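Local coordinates for protein rhamnonate dehydratase (Gibberella zeae PH-1, PDB 3FXG) that probably catalyses the magnesium-dependent dehydration of rhamnonate, as a lyase of the enolase superfamily, at residues A[361-366]-A[395-400]; A[66-71]-A[387-392]; A[90-95]-A[130-135]; A[136-141]-A[298-303]; A[107-112]-A[142-147]. All blocks are in the same frame, centred on the assembly; numbering follows the deposited sequence.

Contact 1 (A[361-366]-A[395-400])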
# COMPACT_ATOMS: atom_id res chain seq x y z
N GLY A 361 9.04 46.95 12.67
CA GLY A 361 9.69 48.25 12.65
C GLY A 361 9.06 49.31 13.53
O GLY A 361 8.63 49.03 14.65
N ASP A 362 8.99 50.54 13.02
CA ASP A 362 8.43 51.65 13.78
C ASP A 362 6.92 51.85 13.62
O ASP A 362 6.39 52.90 13.99
CB ASP A 362 9.17 52.95 13.42
CG ASP A 362 8.90 53.41 12.00
OD1 ASP A 362 8.43 52.59 11.18
OD2 ASP A 362 9.16 54.59 11.71
N LEU A 363 6.23 50.85 13.08
CA LEU A 363 4.79 50.95 12.90
C LEU A 363 4.10 51.01 14.27
O LEU A 363 3.13 51.74 14.45
CB LEU A 363 4.26 49.75 12.11
CG LEU A 363 2.74 49.69 11.90
CD1 LEU A 363 2.27 50.92 11.15
CD2 LEU A 363 2.39 48.43 11.11
N PHE A 364 4.63 50.24 15.22
CA PHE A 364 4.08 50.20 16.57
C PHE A 364 5.11 50.73 17.56
O PHE A 364 6.30 50.76 17.27
CB PHE A 364 3.70 48.76 16.93
CG PHE A 364 2.77 48.12 15.94
CD1 PHE A 364 1.48 48.61 15.76
CD2 PHE A 364 3.18 47.04 15.17
CE1 PHE A 364 0.62 48.05 14.82
CE2 PHE A 364 2.33 46.47 14.22
CZ PHE A 364 1.04 46.97 14.05
N ILE A 365 4.65 51.14 18.74
CA ILE A 365 5.55 51.69 19.75
C ILE A 365 5.84 50.75 20.91
O ILE A 365 6.75 51.00 21.70
CB ILE A 365 5.00 53.00 20.34
CG1 ILE A 365 3.69 52.72 21.08
CG2 ILE A 365 4.76 54.02 19.24
CD1 ILE A 365 3.03 53.96 21.66
N ASP A 366 5.08 49.66 21.02
CA ASP A 366 5.25 48.74 22.14
C ASP A 366 5.30 47.25 21.79
O ASP A 366 4.78 46.42 22.54
CB ASP A 366 4.12 48.97 23.14
CG ASP A 366 2.75 48.97 22.49
OD1 ASP A 366 2.66 48.63 21.29
OD2 ASP A 366 1.77 49.32 23.17
N ALA A 395 1.19 59.09 9.64
CA ALA A 395 1.44 60.00 8.54
C ALA A 395 2.01 59.20 7.37
O ALA A 395 1.89 59.59 6.21
CB ALA A 395 2.44 61.07 8.97
N LYS A 396 2.63 58.07 7.70
CA LYS A 396 3.23 57.17 6.72
C LYS A 396 2.17 56.25 6.14
O LYS A 396 2.41 55.57 5.13
CB LYS A 396 4.32 56.34 7.40
CG LYS A 396 5.13 55.44 6.47
CD LYS A 396 5.81 54.31 7.24
CE LYS A 396 6.72 54.82 8.36
NZ LYS A 396 7.88 55.60 7.84
N LEU A 397 1.00 56.21 6.77
CA LEU A 397 -0.09 55.36 6.31
C LEU A 397 -0.80 55.97 5.12
O LEU A 397 -1.43 57.02 5.22
CB LEU A 397 -1.08 55.10 7.44
CG LEU A 397 -0.55 54.27 8.61
CD1 LEU A 397 -1.61 54.18 9.70
CD2 LEU A 397 -0.16 52.88 8.12
N ILE A 398 -0.70 55.29 3.98
CA ILE A 398 -1.31 55.74 2.75
C ILE A 398 -2.68 55.13 2.54
O ILE A 398 -2.80 53.92 2.33
CB ILE A 398 -0.42 55.37 1.55
CG1 ILE A 398 1.00 55.89 1.77
CG2 ILE A 398 -1.00 55.94 0.27
CD1 ILE A 398 2.00 55.40 0.75
N PRO A 399 -3.75 55.95 2.59
CA PRO A 399 -5.10 55.42 2.39
C PRO A 399 -5.13 54.71 1.03
O PRO A 399 -4.54 55.19 0.07
CB PRO A 399 -5.96 56.68 2.41
CG PRO A 399 -5.21 57.58 3.34
CD PRO A 399 -3.79 57.39 2.89
N SER A 400 -5.82 53.58 0.96
CA SER A 400 -5.89 52.81 -0.28
C SER A 400 -6.87 53.39 -1.30
O SER A 400 -7.01 52.86 -2.40
CB SER A 400 -6.27 51.36 0.02
OG SER A 400 -7.52 51.29 0.68
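Asp362 OD2 lies 4.2 Å from Lys396 NZ, too far for a salt bridge but close enough for the two opposite charges to feel each other. The side chains come from opposite directions. The acid rises from its backbone with CG set between the backbone N and the carbonyl carbon (chi1 68°), and the lysine comes from the residue just before strand 397-399. With the lysine chain bent at chi3 and again at chi4 (-57° and -65°), the CE methylene lies slightly nearer the carboxylate than NZ does, Asp362 OD1 being 4.0 Å from Lys396 CE. Both side chains also touch Ser24.

Deeper in the same interface, Leu363 CD1 and Leu397 CD2 face each other at 4.4 Å, a light apolar touch between two buried residues. Leu363 also rests on Ile19 and Thr82, and Leu397 on Phe17, so both leucines also pack against the sheet of the N-terminal domain. Loop 361-366 is also bonded to Asn390, whose ND2 reaches Asp362 O. The contact thus joins a loop of the barrel domain to the last strand of the N-terminal sheet. Its chemistry is layered, with a buried leucine pair inside and a long-range charge attraction outside; at such a separation the attraction is probably weak, and no direct ion pair ties the two segments.

Contact 2 (A[66-71]-A[387-392])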
# COMPACT_ATOMS: atom_id res chain seq x y z
N SER A 66 3.94 46.26 2.62
CA SER A 66 3.06 45.98 3.76
C SER A 66 1.78 46.79 3.69
O SER A 66 1.72 47.82 3.03
CB SER A 66 3.79 46.31 5.06
OG SER A 66 5.05 45.67 5.13
N PHE A 67 0.74 46.31 4.38
CA PHE A 67 -0.53 47.02 4.44
C PHE A 67 -1.13 46.85 5.84
O PHE A 67 -0.70 45.98 6.60
CB PHE A 67 -1.50 46.53 3.35
CG PHE A 67 -2.17 45.21 3.62
CD1 PHE A 67 -3.54 45.15 3.89
CD2 PHE A 67 -1.45 44.02 3.55
CE1 PHE A 67 -4.18 43.92 4.08
CE2 PHE A 67 -2.09 42.78 3.74
CZ PHE A 67 -3.46 42.74 4.00
N LEU A 68 -2.08 47.71 6.17
CA LEU A 68 -2.72 47.68 7.48
C LEU A 68 -4.23 47.68 7.31
O LEU A 68 -4.77 48.38 6.46
CB LEU A 68 -2.32 48.90 8.31
CG LEU A 68 -2.99 49.06 9.67
CD1 LEU A 68 -2.26 48.22 10.70
CD2 LEU A 68 -2.99 50.52 10.09
N VAL A 69 -4.91 46.90 8.14
CA VAL A 69 -6.36 46.84 8.10
C VAL A 69 -6.92 47.29 9.44
O VAL A 69 -6.43 46.88 10.50
CB VAL A 69 -6.85 45.40 7.81
CG1 VAL A 69 -8.35 45.31 8.02
CG2 VAL A 69 -6.48 45.01 6.39
N GLU A 70 -7.94 48.14 9.41
CA GLU A 70 -8.59 48.60 10.63
C GLU A 70 -10.06 48.21 10.54
O GLU A 70 -10.71 48.44 9.52
CB GLU A 70 -8.49 50.12 10.78
CG GLU A 70 -7.08 50.68 10.90
CD GLU A 70 -7.09 52.16 11.28
OE1 GLU A 70 -7.86 52.93 10.68
OE2 GLU A 70 -6.31 52.56 12.18
N ILE A 71 -10.58 47.62 11.60
CA ILE A 71 -11.99 47.24 11.63
C ILE A 71 -12.60 47.96 12.83
O ILE A 71 -12.20 47.73 13.97
CB ILE A 71 -12.16 45.72 11.78
CG1 ILE A 71 -11.53 45.01 10.58
CG2 ILE A 71 -13.65 45.37 11.88
CD1 ILE A 71 -11.56 43.49 10.66
N LEU A 387 -0.69 45.72 20.39
CA LEU A 387 0.15 46.61 19.59
C LEU A 387 -0.51 47.97 19.43
O LEU A 387 -1.67 48.07 19.05
CB LEU A 387 0.41 45.99 18.22
CG LEU A 387 1.24 44.71 18.23
CD1 LEU A 387 1.22 44.07 16.86
CD2 LEU A 387 2.67 45.02 18.67
N THR A 388 0.24 49.02 19.73
CA THR A 388 -0.27 50.38 19.63
C THR A 388 0.44 51.11 18.49
O THR A 388 1.66 51.21 18.46
CB THR A 388 -0.04 51.16 20.93
OG1 THR A 388 1.36 51.24 21.20
CG2 THR A 388 -0.70 50.44 22.09
N ILE A 389 -0.35 51.60 17.54
CA ILE A 389 0.19 52.30 16.39
C ILE A 389 0.97 53.56 16.77
O ILE A 389 0.52 54.37 17.59
CB ILE A 389 -0.94 52.67 15.40
CG1 ILE A 389 -1.57 51.39 14.85
CG2 ILE A 389 -0.38 53.52 14.26
CD1 ILE A 389 -2.72 51.62 13.90
N ASN A 390 2.15 53.70 16.19
CA ASN A 390 3.01 54.84 16.42
C ASN A 390 2.41 56.05 15.70
O ASN A 390 2.28 56.05 14.48
CB ASN A 390 4.41 54.53 15.88
CG ASN A 390 5.35 55.71 15.97
OD1 ASN A 390 5.04 56.73 16.58
ND2 ASN A 390 6.53 55.57 15.36
N PRO A 391 2.01 57.09 16.45
CA PRO A 391 1.42 58.30 15.86
C PRO A 391 2.21 58.83 14.67
O PRO A 391 1.64 59.28 13.68
CB PRO A 391 1.40 59.28 17.03
CG PRO A 391 1.17 58.38 18.20
CD PRO A 391 2.12 57.23 17.91
N ALA A 392 3.53 58.78 14.78
CA ALA A 392 4.41 59.25 13.72
C ALA A 392 4.30 58.36 12.49
O ALA A 392 4.66 58.77 11.38
CB ALA A 392 5.85 59.28 14.22
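The seam between the N-terminal capping domain of an enolase-superfamily protein and the end of its barrel domain is where Ile389 meets Leu68. The two side chains reach for each other tip to tip, Leu68 CD2 lying 4.0 Å from Ile389 CD1. Leu68 places its CG opposite the backbone N (chi1 176°), which carries its methyls out from strand 66-73 to the isoleucine. The same CD1 has a second neighbour: Glu70 OE2 passes at 4.1 Å, the glutamate crossing the isoleucine obliquely, so that one methyl carbon touches both a leucine branch and a carboxylate oxygen. The charge of Glu70 is met elsewhere, by a salt bridge from OE1 to Arg15 and a long, weak pairing of OE2 with Arg394.

Just after Ile389 the chain starts a short, weakly bonded helix. Asn390 is its N-cap, OD1 accepting from Ala392 N at 3.1 Å with the donor well above the carbonyl plane.

Strand 66-73 lies between strands 11-19 and 78-84. Phe67, Val69 and Ile71 pack on helix 128-148, and Phe67 also on helix 86-101, while Leu68 and Glu70 reach across to the segment that leads into helix 391-394 and then into edge strand 397-399.

Contact 3 (A[90-95]-A[130-135])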
# COMPACT_ATOMS: atom_id res chain seq x y z
N CYS A 90 -4.94 45.57 -0.46
CA CYS A 90 -5.94 46.57 -0.10
C CYS A 90 -7.08 46.60 -1.10
O CYS A 90 -8.24 46.81 -0.73
CB CYS A 90 -5.31 47.97 -0.01
SG CYS A 90 -4.14 48.16 1.35
N TRP A 91 -6.76 46.40 -2.37
CA TRP A 91 -7.77 46.41 -3.42
C TRP A 91 -8.78 45.29 -3.15
O TRP A 91 -9.99 45.50 -3.24
CB TRP A 91 -7.12 46.19 -4.79
CG TRP A 91 -8.02 46.49 -5.94
CD1 TRP A 91 -8.14 47.68 -6.62
CD2 TRP A 91 -8.94 45.58 -6.58
NE1 TRP A 91 -9.06 47.56 -7.63
CE2 TRP A 91 -9.56 46.29 -7.63
CE3 TRP A 91 -9.28 44.24 -6.36
CZ2 TRP A 91 -10.52 45.70 -8.47
CZ3 TRP A 91 -10.24 43.65 -7.19
CH2 TRP A 91 -10.84 44.38 -8.23
N LEU A 92 -8.27 44.11 -2.82
CA LEU A 92 -9.13 42.96 -2.54
C LEU A 92 -9.96 43.15 -1.28
O LEU A 92 -11.14 42.79 -1.25
CB LEU A 92 -8.28 41.69 -2.43
CG LEU A 92 -7.62 41.23 -3.73
CD1 LEU A 92 -6.63 40.11 -3.43
CD2 LEU A 92 -8.68 40.76 -4.71
N VAL A 93 -9.35 43.71 -0.24
CA VAL A 93 -10.05 43.95 1.01
C VAL A 93 -11.40 44.62 0.78
O VAL A 93 -12.44 44.14 1.24
CB VAL A 93 -9.23 44.86 1.96
CG1 VAL A 93 -10.11 45.33 3.11
CG2 VAL A 93 -8.01 44.12 2.49
N HIS A 94 -11.38 45.73 0.06
CA HIS A 94 -12.60 46.50 -0.21
C HIS A 94 -13.46 46.00 -1.35
O HIS A 94 -14.69 46.00 -1.25
CB HIS A 94 -12.23 47.97 -0.44
CG HIS A 94 -11.54 48.60 0.73
ND1 HIS A 94 -12.21 48.91 1.90
CD2 HIS A 94 -10.25 48.92 0.94
CE1 HIS A 94 -11.35 49.39 2.78
NE2 HIS A 94 -10.15 49.41 2.22
N GLN A 95 -12.85 45.57 -2.44
CA GLN A 95 -13.62 45.10 -3.58
C GLN A 95 -14.31 43.75 -3.34
O GLN A 95 -15.42 43.52 -3.82
CB GLN A 95 -12.74 45.02 -4.83
CG GLN A 95 -12.31 46.37 -5.37
CD GLN A 95 -13.48 47.24 -5.79
OE1 GLN A 95 -13.84 48.19 -5.10
NE2 GLN A 95 -14.10 46.90 -6.91
N ILE A 130 -5.20 34.71 0.29
CA ILE A 130 -5.27 34.13 1.62
C ILE A 130 -4.55 35.03 2.62
O ILE A 130 -4.93 35.11 3.79
CB ILE A 130 -4.66 32.71 1.65
CG1 ILE A 130 -5.29 31.86 0.54
CG2 ILE A 130 -4.91 32.06 3.00
CD1 ILE A 130 -6.82 31.83 0.59
N ALA A 131 -3.50 35.71 2.16
CA ALA A 131 -2.77 36.63 3.03
C ALA A 131 -3.72 37.77 3.42
O ALA A 131 -3.70 38.26 4.55
CB ALA A 131 -1.54 37.18 2.30
N VAL A 132 -4.56 38.19 2.47
CA VAL A 132 -5.51 39.27 2.73
C VAL A 132 -6.50 38.83 3.81
O VAL A 132 -6.75 39.55 4.78
CB VAL A 132 -6.30 39.65 1.45
CG1 VAL A 132 -7.34 40.71 1.77
CG2 VAL A 132 -5.34 40.15 0.38
N ILE A 133 -7.05 37.64 3.63
CA ILE A 133 -8.00 37.10 4.58
C ILE A 133 -7.35 36.98 5.96
O ILE A 133 -7.98 37.26 6.98
CB ILE A 133 -8.52 35.72 4.14
CG1 ILE A 133 -9.31 35.86 2.83
CG2 ILE A 133 -9.39 35.10 5.23
CD1 ILE A 133 -9.77 34.54 2.24
N SER A 134 -6.08 36.59 5.99
CA SER A 134 -5.36 36.42 7.25
C SER A 134 -5.30 37.71 8.06
O SER A 134 -5.54 37.70 9.27
CB SER A 134 -3.93 35.93 6.99
OG SER A 134 -3.92 34.69 6.31
N VAL A 135 -4.96 38.81 7.40
CA VAL A 135 -4.85 40.09 8.09
C VAL A 135 -6.21 40.57 8.59
O VAL A 135 -6.31 41.16 9.66
CB VAL A 135 -4.22 41.15 7.16
CG1 VAL A 135 -4.15 42.49 7.88
CG2 VAL A 135 -2.81 40.71 6.76
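Both segments are helical, and they come closest at Val93 and Val132, their CA atoms 6.7 Å apart. Segment 90-95 departs from a regular alpha-helix at 93-95, where the turn widens to the pi type, and the bond from His94 N to Cys90 O is weak at 3.4 Å.

Val132 is the residue shared by every side-chain touch. Its two methyls divide the work. CG1 meets Val93 CG2 at 3.5 Å, a tight methyl-to-methyl approach in which the two valines lie at a slant, and CG1 also comes near the backbone at Val93 N. CG2 turns to the other side and touches Leu92 CD1 at 4.0 Å, the leucine standing about perpendicular to the valine. The split follows from the valine's rotation: CG1 stands opposite the backbone N (chi1 177°) and CG2 opposite the carbonyl carbon, so one methyl is directed to Val93 and the other to Leu92.

These are helices 86-101 and 128-148 of the N-terminal capping domain, which lie against its antiparallel sheet. Val93 and Val135 both pack on Phe67 of strand 66-73, which joins the helix pair to the sheet. Leu92 additionally touches Leu64 of a neighbouring subunit.

Within the second helix, Ser134 OG gives its proton to Ile130 O over 2.7 Å, while Ser134 N bonds the same oxygen at 2.9 Å from the opposite face of the carbonyl plane. The hydroxyl is also close to Gly303 N, in a weak bond to the loop of the barrel domain.

Contact 4 (A[136-141]-A[298-303])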
# COMPACT_ATOMS: atom_id res chain seq x y z
N ILE A 136 -7.26 40.32 7.81
CA ILE A 136 -8.60 40.73 8.22
C ILE A 136 -9.00 39.94 9.47
O ILE A 136 -9.56 40.50 10.42
CB ILE A 136 -9.63 40.47 7.10
CG1 ILE A 136 -9.38 41.44 5.94
CG2 ILE A 136 -11.05 40.63 7.64
CD1 ILE A 136 -10.22 41.17 4.70
N ASP A 137 -8.71 38.65 9.46
CA ASP A 137 -9.03 37.78 10.59
C ASP A 137 -8.29 38.24 11.84
O ASP A 137 -8.88 38.30 12.92
CB ASP A 137 -8.65 36.33 10.27
CG ASP A 137 -9.05 35.37 11.38
OD1 ASP A 137 -10.26 35.15 11.59
OD2 ASP A 137 -8.14 34.83 12.06
N LEU A 138 -7.01 38.57 11.69
CA LEU A 138 -6.21 39.03 12.82
C LEU A 138 -6.77 40.34 13.37
O LEU A 138 -6.78 40.56 14.58
CB LEU A 138 -4.74 39.20 12.40
CG LEU A 138 -3.98 37.89 12.14
CD1 LEU A 138 -2.60 38.18 11.55
CD2 LEU A 138 -3.85 37.11 13.44
N ALA A 139 -7.24 41.21 12.48
CA ALA A 139 -7.82 42.48 12.91
C ALA A 139 -9.10 42.19 13.70
O ALA A 139 -9.42 42.89 14.66
CB ALA A 139 -8.13 43.37 11.71
N LEU A 140 -9.82 41.15 13.29
CA LEU A 140 -11.04 40.77 13.99
C LEU A 140 -10.69 40.31 15.40
O LEU A 140 -11.36 40.70 16.36
CB LEU A 140 -11.77 39.65 13.24
CG LEU A 140 -12.57 40.05 12.00
CD1 LEU A 140 -13.09 38.79 11.30
CD2 LEU A 140 -13.74 40.95 12.41
N TRP A 141 -9.65 39.49 15.53
CA TRP A 141 -9.25 39.02 16.84
C TRP A 141 -8.76 40.16 17.72
O TRP A 141 -9.04 40.18 18.92
CB TRP A 141 -8.17 37.93 16.73
CG TRP A 141 -8.76 36.58 16.42
CD1 TRP A 141 -8.80 35.96 15.20
CD2 TRP A 141 -9.41 35.71 17.34
NE1 TRP A 141 -9.44 34.74 15.31
CE2 TRP A 141 -9.83 34.57 16.61
CE3 TRP A 141 -9.69 35.77 18.71
CZ2 TRP A 141 -10.50 33.50 17.21
CZ3 TRP A 141 -10.36 34.71 19.31
CH2 TRP A 141 -10.76 33.59 18.56
N ASP A 298 2.77 30.69 8.55
CA ASP A 298 2.93 32.09 8.91
C ASP A 298 1.49 32.53 9.16
O ASP A 298 0.64 32.40 8.28
CB ASP A 298 3.54 32.89 7.76
CG ASP A 298 3.79 34.34 8.14
OD1 ASP A 298 2.82 35.05 8.47
OD2 ASP A 298 4.96 34.78 8.11
N VAL A 299 1.21 33.02 10.36
CA VAL A 299 -0.14 33.42 10.72
C VAL A 299 -0.73 34.52 9.84
O VAL A 299 -1.95 34.62 9.70
CB VAL A 299 -0.22 33.87 12.20
CG1 VAL A 299 0.53 35.17 12.39
CG2 VAL A 299 -1.67 34.02 12.62
N MSE A 300 0.13 35.34 9.25
CA MSE A 300 -0.34 36.42 8.39
C MSE A 300 -0.54 35.95 6.95
O MSE A 300 -1.01 36.71 6.11
CB MSE A 300 0.66 37.59 8.41
CG MSE A 300 0.70 38.36 9.72
SE MSE A 300 2.10 39.72 9.71
CE MSE A 300 3.59 38.55 10.06
N TRP A 301 -0.20 34.69 6.67
CA TRP A 301 -0.32 34.18 5.31
C TRP A 301 -1.27 32.99 5.10
O TRP A 301 -2.02 32.97 4.12
CB TRP A 301 1.06 33.78 4.77
CG TRP A 301 2.15 34.82 4.89
CD1 TRP A 301 2.00 36.15 5.17
CD2 TRP A 301 3.56 34.61 4.69
NE1 TRP A 301 3.22 36.78 5.16
CE2 TRP A 301 4.20 35.86 4.87
CE3 TRP A 301 4.34 33.48 4.39
CZ2 TRP A 301 5.58 36.02 4.74
CZ3 TRP A 301 5.72 33.64 4.26
CH2 TRP A 301 6.33 34.90 4.44
N LEU A 302 -1.24 32.02 6.02
CA LEU A 302 -2.03 30.79 5.88
C LEU A 302 -3.55 30.91 5.88
O LEU A 302 -4.24 30.01 5.38
CB LEU A 302 -1.63 29.76 6.95
CG LEU A 302 -2.51 29.73 8.21
CD1 LEU A 302 -2.36 28.38 8.91
CD2 LEU A 302 -2.12 30.87 9.13
N GLY A 303 -4.08 31.98 6.45
CA GLY A 303 -5.52 32.16 6.51
C GLY A 303 -5.96 32.95 7.73
O GLY A 303 -7.09 33.45 7.79
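With chi1 at -71° and chi2 at 172°, Leu138 extends straight out of helix 128-148 and spreads its two methyls over the loop 298-303. CD1 reaches Met300 CG at 3.8 Å, the two side chains meeting at about a right angle. CD2 takes Val299 CG2 at 3.9 Å, the valine branch that stands opposite its own backbone N. Met300, a selenomethionine in this crystal, touches through CG, while the rest of its chain runs off from the helix. Asp137, one residue earlier on the helix, brings CB to 4.1 Å from Gly303 O, while its carboxylate bonds Thr306 OG1.

The helix belongs to the capping domain and the loop to the barrel, where it connects strand 294-295 to helix 305-316. Inside the loop, Asp298 OD1 accepts from Met300 N at 2.8 Å, an Asx turn; Asp298 O takes both Trp301 N and Leu302 N, so Asp298 accepts three backbone N-H groups of the turn. Asp298 OD2 bonds both His325 ND1 and Tyr28 OH, the first a pairing that resembles the His-Asp dyad of mandelate-racemase-like enzymes. The side chain of Met300 lies about 13 Å from the bound magnesium ion, and Tyr330 packs on Leu138, Val299 and Met300.

Contact 5 (A[107-112]-A[142-147])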
# COMPACT_ATOMS: atom_id res chain seq x y z
N ARG A 107 -17.69 38.30 16.51
CA ARG A 107 -17.44 37.05 17.21
C ARG A 107 -17.66 35.85 16.30
O ARG A 107 -17.28 34.72 16.64
CB ARG A 107 -18.34 36.93 18.44
CG ARG A 107 -17.99 37.94 19.54
CD ARG A 107 -19.02 37.91 20.66
NE ARG A 107 -20.36 38.19 20.15
CZ ARG A 107 -21.46 38.21 20.90
NH1 ARG A 107 -21.39 37.96 22.19
NH2 ARG A 107 -22.64 38.48 20.34
N ASN A 108 -18.26 36.09 15.13
CA ASN A 108 -18.52 35.03 14.16
C ASN A 108 -17.28 34.77 13.31
O ASN A 108 -17.33 34.81 12.08
CB ASN A 108 -19.70 35.40 13.26
CG ASN A 108 -21.02 35.40 14.00
OD1 ASN A 108 -21.13 34.83 15.08
ND2 ASN A 108 -22.04 36.02 13.41
N THR A 109 -16.16 34.49 13.98
CA THR A 109 -14.91 34.25 13.28
C THR A 109 -14.97 33.06 12.33
O THR A 109 -14.45 33.12 11.22
CB THR A 109 -13.76 34.04 14.29
OG1 THR A 109 -14.14 33.07 15.27
CG2 THR A 109 -13.43 35.35 14.98
N ASN A 110 -15.61 31.97 12.77
CA ASN A 110 -15.72 30.79 11.92
C ASN A 110 -16.52 31.07 10.65
O ASN A 110 -16.12 30.69 9.55
CB ASN A 110 -16.33 29.62 12.69
CG ASN A 110 -15.35 28.97 13.65
OD1 ASN A 110 -14.14 29.24 13.59
ND2 ASN A 110 -15.84 28.12 14.53
N LEU A 111 -17.67 31.73 10.80
CA LEU A 111 -18.50 32.05 9.65
C LEU A 111 -17.79 32.98 8.67
O LEU A 111 -17.74 32.73 7.47
CB LEU A 111 -19.80 32.73 10.10
CG LEU A 111 -20.66 33.29 8.96
CD1 LEU A 111 -21.24 32.14 8.15
CD2 LEU A 111 -21.78 34.15 9.53
N LEU A 112 -17.22 34.06 9.19
CA LEU A 112 -16.54 35.03 8.34
C LEU A 112 -15.36 34.42 7.57
O LEU A 112 -15.14 34.77 6.41
CB LEU A 112 -16.08 36.23 9.17
CG LEU A 112 -17.24 37.01 9.80
CD1 LEU A 112 -16.69 38.15 10.64
CD2 LEU A 112 -18.17 37.55 8.71
N ASP A 142 -8.05 41.11 17.13
CA ASP A 142 -7.56 42.27 17.88
C ASP A 142 -8.77 43.02 18.43
O ASP A 142 -8.79 43.44 19.58
CB ASP A 142 -6.73 43.18 16.96
CG ASP A 142 -6.03 44.31 17.72
OD1 ASP A 142 -5.29 44.03 18.68
OD2 ASP A 142 -6.22 45.49 17.34
N LEU A 143 -9.79 43.18 17.59
CA LEU A 143 -11.02 43.86 17.97
C LEU A 143 -11.73 43.13 19.11
O LEU A 143 -12.19 43.75 20.07
CB LEU A 143 -11.95 43.97 16.76
CG LEU A 143 -13.38 44.47 17.01
CD1 LEU A 143 -13.35 45.89 17.56
CD2 LEU A 143 -14.17 44.41 15.70
N LEU A 144 -11.82 41.81 19.00
CA LEU A 144 -12.48 41.01 20.03
C LEU A 144 -11.78 41.17 21.37
O LEU A 144 -12.43 41.30 22.41
CB LEU A 144 -12.51 39.53 19.62
CG LEU A 144 -13.41 39.17 18.44
CD1 LEU A 144 -13.28 37.69 18.13
CD2 LEU A 144 -14.86 39.53 18.77
N GLY A 145 -10.45 41.15 21.36
CA GLY A 145 -9.70 41.31 22.59
C GLY A 145 -9.92 42.68 23.20
O GLY A 145 -10.04 42.82 24.41
N LYS A 146 -9.99 43.70 22.35
CA LYS A 146 -10.19 45.07 22.82
C LYS A 146 -11.58 45.29 23.39
O LYS A 146 -11.73 45.95 24.42
CB LYS A 146 -9.89 46.06 21.69
CG LYS A 146 -8.40 46.20 21.45
CD LYS A 146 -8.06 46.99 20.21
CE LYS A 146 -6.55 47.12 20.09
NZ LYS A 146 -6.12 47.77 18.82
N VAL A 147 -12.60 44.72 22.75
CA VAL A 147 -13.96 44.87 23.25
C VAL A 147 -14.11 44.21 24.63
O VAL A 147 -14.74 44.76 25.52
CB VAL A 147 -14.99 44.26 22.28
CG1 VAL A 147 -16.38 44.29 22.91
CG2 VAL A 147 -14.99 45.05 20.97
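Leu144 can be followed outward from helix 128-148 to the turn at 107-109. Its CB points to the other segment, and CG, set opposite the carbonyl carbon (chi1 -68°), places the fork of the side chain between Arg107 and Thr109. CD2 lies 3.6 Å from Arg107 CG and 3.8 Å from Arg107 N, so it fits against both the root of the arginine and its backbone. CD1 goes the other way and meets Thr109 CG2 at 3.9 Å. The threonine turns this methyl to the leucine because OG1 occupies the position between N and the carbonyl carbon (chi1 50°).

The arginine crosses Leu144 nearly at a right angle and then bends at chi3; the apolar contact is made by its CG methylene. Its guanidinium group forms a salt bridge with Asp105 through NH2 and another with Glu150 of a neighbouring subunit through NH1. The helix that starts at Thr109 has Asn108 before it; Asn108 is the centre of an inverse gamma turn, and its OD1 bonds Ala159 N of that same neighbouring subunit.

On a different side of helix 128-148, Lys146 NZ forms a salt bridge of 2.7 Å with Asp142 OD2, one turn earlier, approaching on the syn side of the carboxylate. The lysine also makes a cation-pi contact with Phe80, and Asp142 bonds the backbone of Phe80 and Phe385.

Apolar packing of the start of helix 109-119 on helix 128-148 belongs to the helical part of the enolase-type capping domain.

Contacts 2 to 5 are buried, while contact 1 is only partly so and is the one with a charge attraction between its segments. Contacts 3, 4 and 5 share helix 128-148: contacts 3 and 5 tie it by apolar packing to helix 86-101 and to the start of helix 109-119, and contact 4, between them, turns it to the barrel loop at 298-303. Contacts 1 and 2 are neighbours, joined by the bonds Leu363 O to Asn390 N and Asp366 OD2 to Thr388 OG1, and both link the capping sheet to the barrel domain's end. Segment 66-71 connects the two groups, Phe67 packing on contact 3 and Ile71 on contacts 4 and 5.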